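Side-chain contacts in ALDH21) (PDB 5MZ5), which oxidises succinic semialdehyde with NADP(+) as coenzyme, as an aldehyde dehydrogenase of lower plants and some vascular plants: residues Arg307-Gly312 with Asp356-Pro361; Ile321-Leu326 with Glu338-Ala343. One frame throughout, in Å; residues are numbered along the deposited sequence.

Contact 1 of 2, residues Arg307-Gly312 with Asp356-Pro361; sequences RLINGG and DTYLGP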
ATOM      1  N   ARG A 307     -15.185  31.989   3.166  1.00 30.31           N
ATOM      2  CA  ARG A 307     -14.416  31.045   2.344  1.00 28.54           C
ATOM      3  C   ARG A 307     -14.460  31.415   0.877  1.00 30.30           C
ATOM      4  O   ARG A 307     -13.464  31.238   0.178  1.00 29.78           O
ATOM      5  CB  ARG A 307     -14.856  29.593   2.597  1.00 28.46           C
ATOM      6  CG  ARG A 307     -14.674  29.163   4.063  1.00 30.01           C
ATOM      7  CD  ARG A 307     -13.290  28.650   4.370  1.00 39.22           C
ATOM      8  NE  ARG A 307     -12.320  29.718   4.589  1.00 48.50           N
ATOM      9  CZ  ARG A 307     -11.014  29.602   4.359  1.00 63.73           C
ATOM     10  NH1 ARG A 307     -10.513  28.469   3.872  1.00 43.86           N
ATOM     11  NH2 ARG A 307     -10.199  30.622   4.604  1.00 53.45           N
ATOM     12  N   LEU A 308     -15.598  31.974   0.421  1.00 26.99           N
ATOM     13  CA  LEU A 308     -15.748  32.447  -0.960  1.00 26.70           C
ATOM     14  C   LEU A 308     -14.866  33.678  -1.200  1.00 31.51           C
ATOM     15  O   LEU A 308     -14.298  33.826  -2.288  1.00 31.37           O
ATOM     16  CB  LEU A 308     -17.204  32.761  -1.277  1.00 26.81           C
ATOM     17  CG  LEU A 308     -18.175  31.592  -1.331  1.00 30.75           C
ATOM     18  CD1 LEU A 308     -19.582  32.096  -1.616  1.00 31.09           C
ATOM     19  CD2 LEU A 308     -17.740  30.535  -2.347  1.00 31.40           C
ATOM     20  N   ILE A 309     -14.724  34.538  -0.171  1.00 28.42           N
ATOM     21  CA  ILE A 309     -13.852  35.729  -0.201  1.00 28.74           C
ATOM     22  C   ILE A 309     -12.388  35.258  -0.307  1.00 33.95           C
ATOM     23  O   ILE A 309     -11.651  35.752  -1.165  1.00 33.65           O
ATOM     24  CB  ILE A 309     -14.102  36.660   1.029  1.00 31.56           C
ATOM     25  CG1 ILE A 309     -15.462  37.392   0.921  1.00 31.74           C
ATOM     26  CG2 ILE A 309     -12.921  37.644   1.295  1.00 31.92           C
ATOM     27  CD1 ILE A 309     -15.588  38.506  -0.252  1.00 28.98           C
ATOM     28  N   ASN A 310     -11.991  34.259   0.526  1.00 31.11           N
ATOM     29  CA  ASN A 310     -10.643  33.692   0.485  1.00 29.83           C
ATOM     30  C   ASN A 310     -10.358  33.127  -0.918  1.00 32.58           C
ATOM     31  O   ASN A 310      -9.330  33.448  -1.511  1.00 31.81           O
ATOM     32  CB  ASN A 310     -10.440  32.634   1.583  1.00 30.32           C
ATOM     33  CG  ASN A 310      -9.076  31.963   1.511  1.00 46.43           C
ATOM     34  OD1 ASN A 310      -8.044  32.538   1.868  1.00 47.13           O
ATOM     35  ND2 ASN A 310      -9.026  30.772   0.943  1.00 26.79           N
ATOM     36  N   GLY A 311     -11.295  32.359  -1.455  1.00 27.74           N
ATOM     37  CA  GLY A 311     -11.156  31.786  -2.786  1.00 27.35           C
ATOM     38  C   GLY A 311     -10.964  32.806  -3.890  1.00 29.59           C
ATOM     39  O   GLY A 311     -10.025  32.709  -4.689  1.00 28.64           O
ATOM     40  N   GLY A 312     -11.859  33.771  -3.931  1.00 25.79           N
ATOM     41  CA  GLY A 312     -11.856  34.803  -4.955  1.00 25.53           C
ATOM     42  C   GLY A 312     -10.798  35.885  -4.879  1.00 28.69           C
ATOM     43  O   GLY A 312     -10.498  36.498  -5.906  1.00 28.73           O
ATOM     44  N   ASP A 356      -2.823  44.785   8.438  1.00 35.96           N
ATOM     45  CA  ASP A 356      -4.246  44.632   8.110  1.00 35.94           C
ATOM     46  C   ASP A 356      -4.560  44.676   6.583  1.00 39.78           C
ATOM     47  O   ASP A 356      -5.731  44.594   6.221  1.00 40.45           O
ATOM     48  CB  ASP A 356      -5.095  45.648   8.892  1.00 37.95           C
ATOM     49  CG  ASP A 356      -4.766  47.106   8.630  1.00 49.81           C
ATOM     50  OD1 ASP A 356      -3.759  47.378   7.929  1.00 50.32           O
ATOM     51  OD2 ASP A 356      -5.471  47.978   9.177  1.00 59.02           O
ATOM     52  N   THR A 357      -3.523  44.746   5.706  1.00 34.15           N
ATOM     53  CA  THR A 357      -3.725  44.712   4.253  1.00 33.22           C
ATOM     54  C   THR A 357      -4.141  43.301   3.837  1.00 36.52           C
ATOM     55  O   THR A 357      -3.472  42.314   4.189  1.00 34.06           O
ATOM     56  CB  THR A 357      -2.486  45.182   3.471  1.00 32.81           C
ATOM     57  OG1 THR A 357      -2.291  46.565   3.737  1.00 36.30           O
ATOM     58  CG2 THR A 357      -2.649  45.025   1.942  1.00 27.52           C
ATOM     59  N   TYR A 358      -5.268  43.223   3.109  1.00 32.97           N
ATOM     60  CA  TYR A 358      -5.779  41.969   2.581  1.00 31.84           C
ATOM     61  C   TYR A 358      -5.300  41.799   1.148  1.00 36.10           C
ATOM     62  O   TYR A 358      -4.930  40.702   0.761  1.00 35.72           O
ATOM     63  CB  TYR A 358      -7.313  41.948   2.623  1.00 32.84           C
ATOM     64  CG  TYR A 358      -7.881  40.580   2.322  1.00 35.29           C
ATOM     65  CD1 TYR A 358      -8.133  40.182   1.010  1.00 36.96           C
ATOM     66  CD2 TYR A 358      -8.100  39.650   3.343  1.00 35.28           C
ATOM     67  CE1 TYR A 358      -8.593  38.901   0.718  1.00 37.09           C
ATOM     68  CE2 TYR A 358      -8.583  38.370   3.063  1.00 35.36           C
ATOM     69  CZ  TYR A 358      -8.835  38.003   1.748  1.00 42.46           C
ATOM     70  OH  TYR A 358      -9.302  36.741   1.459  1.00 41.49           O
ATOM     71  N   LEU A 359      -5.327  42.887   0.356  1.00 32.94           N
ATOM     72  CA  LEU A 359      -4.996  42.886  -1.058  1.00 31.82           C
ATOM     73  C   LEU A 359      -3.826  43.818  -1.372  1.00 32.61           C
ATOM     74  O   LEU A 359      -3.931  45.026  -1.199  1.00 30.53           O
ATOM     75  CB  LEU A 359      -6.276  43.243  -1.875  1.00 32.41           C
ATOM     76  CG  LEU A 359      -6.148  43.458  -3.400  1.00 38.50           C
ATOM     77  CD1 LEU A 359      -5.688  42.203  -4.117  1.00 38.05           C
ATOM     78  CD2 LEU A 359      -7.463  43.876  -4.001  1.00 41.76           C
ATOM     79  N   GLY A 360      -2.729  43.231  -1.835  1.00 29.74           N
ATOM     80  CA  GLY A 360      -1.547  43.973  -2.255  1.00 29.79           C
ATOM     81  C   GLY A 360      -1.602  44.333  -3.738  1.00 33.57           C
ATOM     82  O   GLY A 360      -2.631  44.126  -4.400  1.00 31.64           O
ATOM     83  N   PRO A 361      -0.512  44.878  -4.322  1.00 31.81           N
ATOM     84  CA  PRO A 361      -0.571  45.216  -5.758  1.00 31.64           C
ATOM     85  C   PRO A 361      -0.385  43.985  -6.641  1.00 35.53           C
ATOM     86  O   PRO A 361      -0.011  42.919  -6.145  1.00 35.69           O
ATOM     87  CB  PRO A 361       0.577  46.201  -5.929  1.00 33.45           C
ATOM     88  CG  PRO A 361       1.578  45.799  -4.872  1.00 36.99           C
ATOM     89  CD  PRO A 361       0.802  45.219  -3.729  1.00 32.63           C
TER
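Tyr358 OH meets the turn of helix at Ile309 and Asn310, with its closest approach to Asn310 CA at 3.5 Å. The carbonyl oxygen Ile309 O lies 3.7 Å from Tyr358 OH. This is a polar approach, but too long to count as a hydrogen bond. The rest is van der Waals contact. The methyl Ile309 CG2 approaches the phenol end obliquely, 3.7 Å from Tyr358 OH. Its apolar contact is with the ring carbon Tyr358 CZ, at 4.1 Å. Ile309 holds CG2 trans to its backbone N, and this puts that methyl against the phenol. Tyr358 CG is anti to its own N (chi1 -170°), which extends the ring toward the helix across a CA-to-CA gap of 9.8 Å between Asn310 and Tyr358. In the aldehyde dehydrogenase fold, helix 301-313 is the connection of a beta-alpha-beta unit between the adjacent parallel strands 290-294 and 323-329. The Tyr358 loop joins helices 333-345 and 365-380, and backbone hydrogen bonds from Tyr358 and Leu359 to Lys348 tie it down. Ile309 also packs on Phe340, Ala343 and Val344 of helix 333-345, and both Ile309 and Tyr358 touch Leu347. The Asn310 side chain is about 3 Å, nearest atoms, from the side chain of Tyr314, a succinate-binding residue four positions on.

Contact 2 of 2, residues Ile321-Leu326 with Glu338-Ala343; sequences IHMQRL and EGFVAA
Leu326 CD2 sits over one face of the Phe340 ring in a CH-pi contact. The methyl is 4.1 Å from the ring centroid and only 9° off the ring normal, so it lies almost directly above the centre. Met323 CE also reaches this ring, obliquely, and comes within 4.2 Å of Phe340 CZ. The phenyl ring therefore meets two apolar side-chain ends. The Met323 and Leu326 side chains run from the strand side and meet Phe340 coming the other way from the helix. The methionine chain runs extended through SD and then bends at its last torsion (chi3 78°), which turns CE to the position where it meets the ring. Met323 and Leu326 are three residues apart, yet both point toward that helix. The helix-like backbone of Gln324 is consistent with this break in the alternation of sides. Between them, Gln324 bonds to Glu413 O and Ile415 N through its amide, and Arg325 bonds to Asn289 and Cys435. All three touching residues are buried. Helix 333-345 packs here on the parallel part of the sheet formed by strands 290-294, 323-329 and 419-425, in an alpha/beta arrangement. Phe340 packs further on Leu308 of helix 301-313. Val420 of the neighbouring parallel strand 419-425 touches Met323, Leu326 and Phe340, while strand 290-294 adds Cys292 against Met323 and Val294 against Leu326.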
ATOM      1  N   ILE A 321      -5.137  28.382  -8.417  1.00 31.98           N
ATOM      2  CA  ILE A 321      -6.395  27.843  -7.871  1.00 30.39           C
ATOM      3  C   ILE A 321      -7.325  28.967  -7.344  1.00 32.28           C
ATOM      4  O   ILE A 321      -8.254  28.693  -6.588  1.00 31.60           O
ATOM      5  CB  ILE A 321      -6.206  26.691  -6.848  1.00 31.80           C
ATOM      6  CG1 ILE A 321      -5.308  27.115  -5.643  1.00 31.50           C
ATOM      7  CG2 ILE A 321      -5.702  25.437  -7.568  1.00 30.18           C
ATOM      8  CD1 ILE A 321      -5.080  26.006  -4.522  1.00 28.33           C
ATOM      9  N   HIS A 322      -7.100  30.219  -7.791  1.00 27.81           N
ATOM     10  CA  HIS A 322      -7.961  31.359  -7.484  1.00 26.69           C
ATOM     11  C   HIS A 322      -9.399  31.023  -7.932  1.00 26.86           C
ATOM     12  O   HIS A 322      -9.573  30.424  -8.990  1.00 23.92           O
ATOM     13  CB  HIS A 322      -7.434  32.596  -8.238  1.00 27.74           C
ATOM     14  CG  HIS A 322      -8.458  33.670  -8.496  1.00 31.24           C
ATOM     15  ND1 HIS A 322      -8.682  34.159  -9.770  1.00 32.48           N
ATOM     16  CD2 HIS A 322      -9.243  34.347  -7.624  1.00 32.58           C
ATOM     17  CE1 HIS A 322      -9.632  35.068  -9.641  1.00 32.09           C
ATOM     18  NE2 HIS A 322     -10.000  35.215  -8.367  1.00 32.58           N
ATOM     19  N   MET A 323     -10.419  31.337  -7.108  1.00 23.88           N
ATOM     20  CA  MET A 323     -11.816  31.074  -7.497  1.00 22.41           C
ATOM     21  C   MET A 323     -12.253  32.183  -8.465  1.00 27.74           C
ATOM     22  O   MET A 323     -12.557  33.310  -8.055  1.00 27.85           O
ATOM     23  CB  MET A 323     -12.735  30.967  -6.274  1.00 24.38           C
ATOM     24  CG  MET A 323     -14.197  30.670  -6.602  1.00 27.66           C
ATOM     25  SD  MET A 323     -15.244  31.019  -5.157  1.00 31.54           S
ATOM     26  CE  MET A 323     -15.323  32.825  -5.257  1.00 28.55           C
ATOM     27  N   GLN A 324     -12.224  31.866  -9.762  1.00 25.94           N
ATOM     28  CA  GLN A 324     -12.557  32.821 -10.819  1.00 25.80           C
ATOM     29  C   GLN A 324     -14.054  32.860 -11.126  1.00 28.86           C
ATOM     30  O   GLN A 324     -14.561  33.911 -11.497  1.00 26.39           O
ATOM     31  CB  GLN A 324     -11.751  32.505 -12.085  1.00 25.99           C
ATOM     32  CG  GLN A 324     -11.763  33.637 -13.114  1.00 28.85           C
ATOM     33  CD  GLN A 324     -10.861  33.327 -14.281  1.00 42.74           C
ATOM     34  OE1 GLN A 324      -9.697  32.940 -14.116  1.00 36.86           O
ATOM     35  NE2 GLN A 324     -11.382  33.465 -15.488  1.00 28.75           N
ATOM     36  N   ARG A 325     -14.746  31.710 -10.989  1.00 27.04           N
ATOM     37  CA  ARG A 325     -16.170  31.583 -11.324  1.00 27.76           C
ATOM     38  C   ARG A 325     -16.981  31.061 -10.143  1.00 32.65           C
ATOM     39  O   ARG A 325     -16.603  30.071  -9.505  1.00 30.92           O
ATOM     40  CB  ARG A 325     -16.370  30.683 -12.561  1.00 26.79           C
ATOM     41  CG  ARG A 325     -15.616  31.149 -13.818  1.00 27.98           C
ATOM     42  CD  ARG A 325     -15.762  30.155 -14.948  1.00 29.24           C
ATOM     43  NE  ARG A 325     -14.994  28.919 -14.741  1.00 27.87           N
ATOM     44  CZ  ARG A 325     -15.455  27.698 -14.990  1.00 37.74           C
ATOM     45  NH1 ARG A 325     -14.668  26.644 -14.840  1.00 27.02           N
ATOM     46  NH2 ARG A 325     -16.706  27.523 -15.409  1.00 24.55           N
ATOM     47  N   LEU A 326     -18.084  31.763  -9.843  1.00 29.32           N
ATOM     48  CA  LEU A 326     -18.953  31.433  -8.730  1.00 29.50           C
ATOM     49  C   LEU A 326     -20.372  31.176  -9.234  1.00 34.36           C
ATOM     50  O   LEU A 326     -20.992  32.075  -9.799  1.00 36.17           O
ATOM     51  CB  LEU A 326     -18.903  32.563  -7.679  1.00 29.06           C
ATOM     52  CG  LEU A 326     -19.741  32.434  -6.405  1.00 32.49           C
ATOM     53  CD1 LEU A 326     -19.582  31.042  -5.726  1.00 31.33           C
ATOM     54  CD2 LEU A 326     -19.422  33.575  -5.442  1.00 32.34           C
ATOM     55  N   GLU A 338     -25.521  39.710  -2.242  1.00 32.74           N
ATOM     56  CA  GLU A 338     -25.549  40.808  -1.286  1.00 33.00           C
ATOM     57  C   GLU A 338     -24.391  40.682  -0.259  1.00 37.83           C
ATOM     58  O   GLU A 338     -23.598  41.619  -0.113  1.00 38.12           O
ATOM     59  CB  GLU A 338     -26.926  40.855  -0.611  1.00 34.27           C
ATOM     60  CG  GLU A 338     -27.173  42.044   0.283  1.00 46.35           C
ATOM     61  CD  GLU A 338     -28.391  41.870   1.169  1.00 73.92           C
ATOM     62  OE1 GLU A 338     -28.356  40.979   2.048  1.00 67.25           O
ATOM     63  OE2 GLU A 338     -29.380  42.617   0.989  1.00 74.41           O
ATOM     64  N   GLY A 339     -24.315  39.533   0.418  1.00 33.21           N
ATOM     65  CA  GLY A 339     -23.293  39.261   1.420  1.00 33.14           C
ATOM     66  C   GLY A 339     -21.881  39.243   0.865  1.00 37.45           C
ATOM     67  O   GLY A 339     -20.967  39.793   1.490  1.00 39.30           O
ATOM     68  N   PHE A 340     -21.697  38.623  -0.315  1.00 31.06           N
ATOM     69  CA  PHE A 340     -20.411  38.529  -1.000  1.00 31.16           C
ATOM     70  C   PHE A 340     -19.905  39.903  -1.432  1.00 35.95           C
ATOM     71  O   PHE A 340     -18.776  40.249  -1.074  1.00 34.96           O
ATOM     72  CB  PHE A 340     -20.467  37.528  -2.178  1.00 32.41           C
ATOM     73  CG  PHE A 340     -19.162  37.237  -2.879  1.00 32.99           C
ATOM     74  CD1 PHE A 340     -18.150  36.517  -2.240  1.00 34.41           C
ATOM     75  CD2 PHE A 340     -18.970  37.609  -4.207  1.00 33.95           C
ATOM     76  CE1 PHE A 340     -16.952  36.230  -2.899  1.00 33.89           C
ATOM     77  CE2 PHE A 340     -17.780  37.295  -4.871  1.00 35.03           C
ATOM     78  CZ  PHE A 340     -16.776  36.618  -4.211  1.00 32.52           C
ATOM     79  N   VAL A 341     -20.737  40.700  -2.147  1.00 33.38           N
ATOM     80  CA  VAL A 341     -20.376  42.060  -2.598  1.00 33.71           C
ATOM     81  C   VAL A 341     -20.071  42.973  -1.391  1.00 37.68           C
ATOM     82  O   VAL A 341     -19.079  43.701  -1.422  1.00 38.29           O
ATOM     83  CB  VAL A 341     -21.410  42.670  -3.591  1.00 38.71           C
ATOM     84  CG1 VAL A 341     -21.184  44.165  -3.805  1.00 39.40           C
ATOM     85  CG2 VAL A 341     -21.390  41.937  -4.931  1.00 38.19           C
ATOM     86  N   ALA A 342     -20.889  42.908  -0.323  1.00 34.39           N
ATOM     87  CA  ALA A 342     -20.653  43.690   0.898  1.00 34.97           C
ATOM     88  C   ALA A 342     -19.291  43.325   1.533  1.00 39.67           C
ATOM     89  O   ALA A 342     -18.543  44.218   1.940  1.00 40.77           O
ATOM     90  CB  ALA A 342     -21.784  43.478   1.906  1.00 36.01           C
ATOM     91  N   ALA A 343     -18.948  42.027   1.558  1.00 35.09           N
ATOM     92  CA  ALA A 343     -17.668  41.570   2.095  1.00 33.89           C
ATOM     93  C   ALA A 343     -16.466  41.977   1.222  1.00 37.96           C
ATOM     94  O   ALA A 343     -15.441  42.354   1.788  1.00 37.57           O
ATOM     95  CB  ALA A 343     -17.691  40.072   2.358  1.00 33.58           C
TER

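The two contacts have centres 10 Å apart, on the same side of the chain's centre. Contact 2 is nested inside the loop closed by contact 1: the chain runs through 307-312, 321-326, 338-343 and finally 356-361. Helix 301-313 leads into strand 323-329, which pairs with strand 290-294 in a mixed sheet. The two contacts also touch directly, with Gly311 O 2.8 Å from Met323 N, a probable hydrogen bond. Helices 301-313 and 333-345 pack together beside strand 323-329. Tyr314, Ser319 and Cys320, which bind succinate, lie in the connection between helix 301-313 and that strand, so both contacts border the succinate site. Met323 is about 7 Å from Tyr314, side chain to side chain.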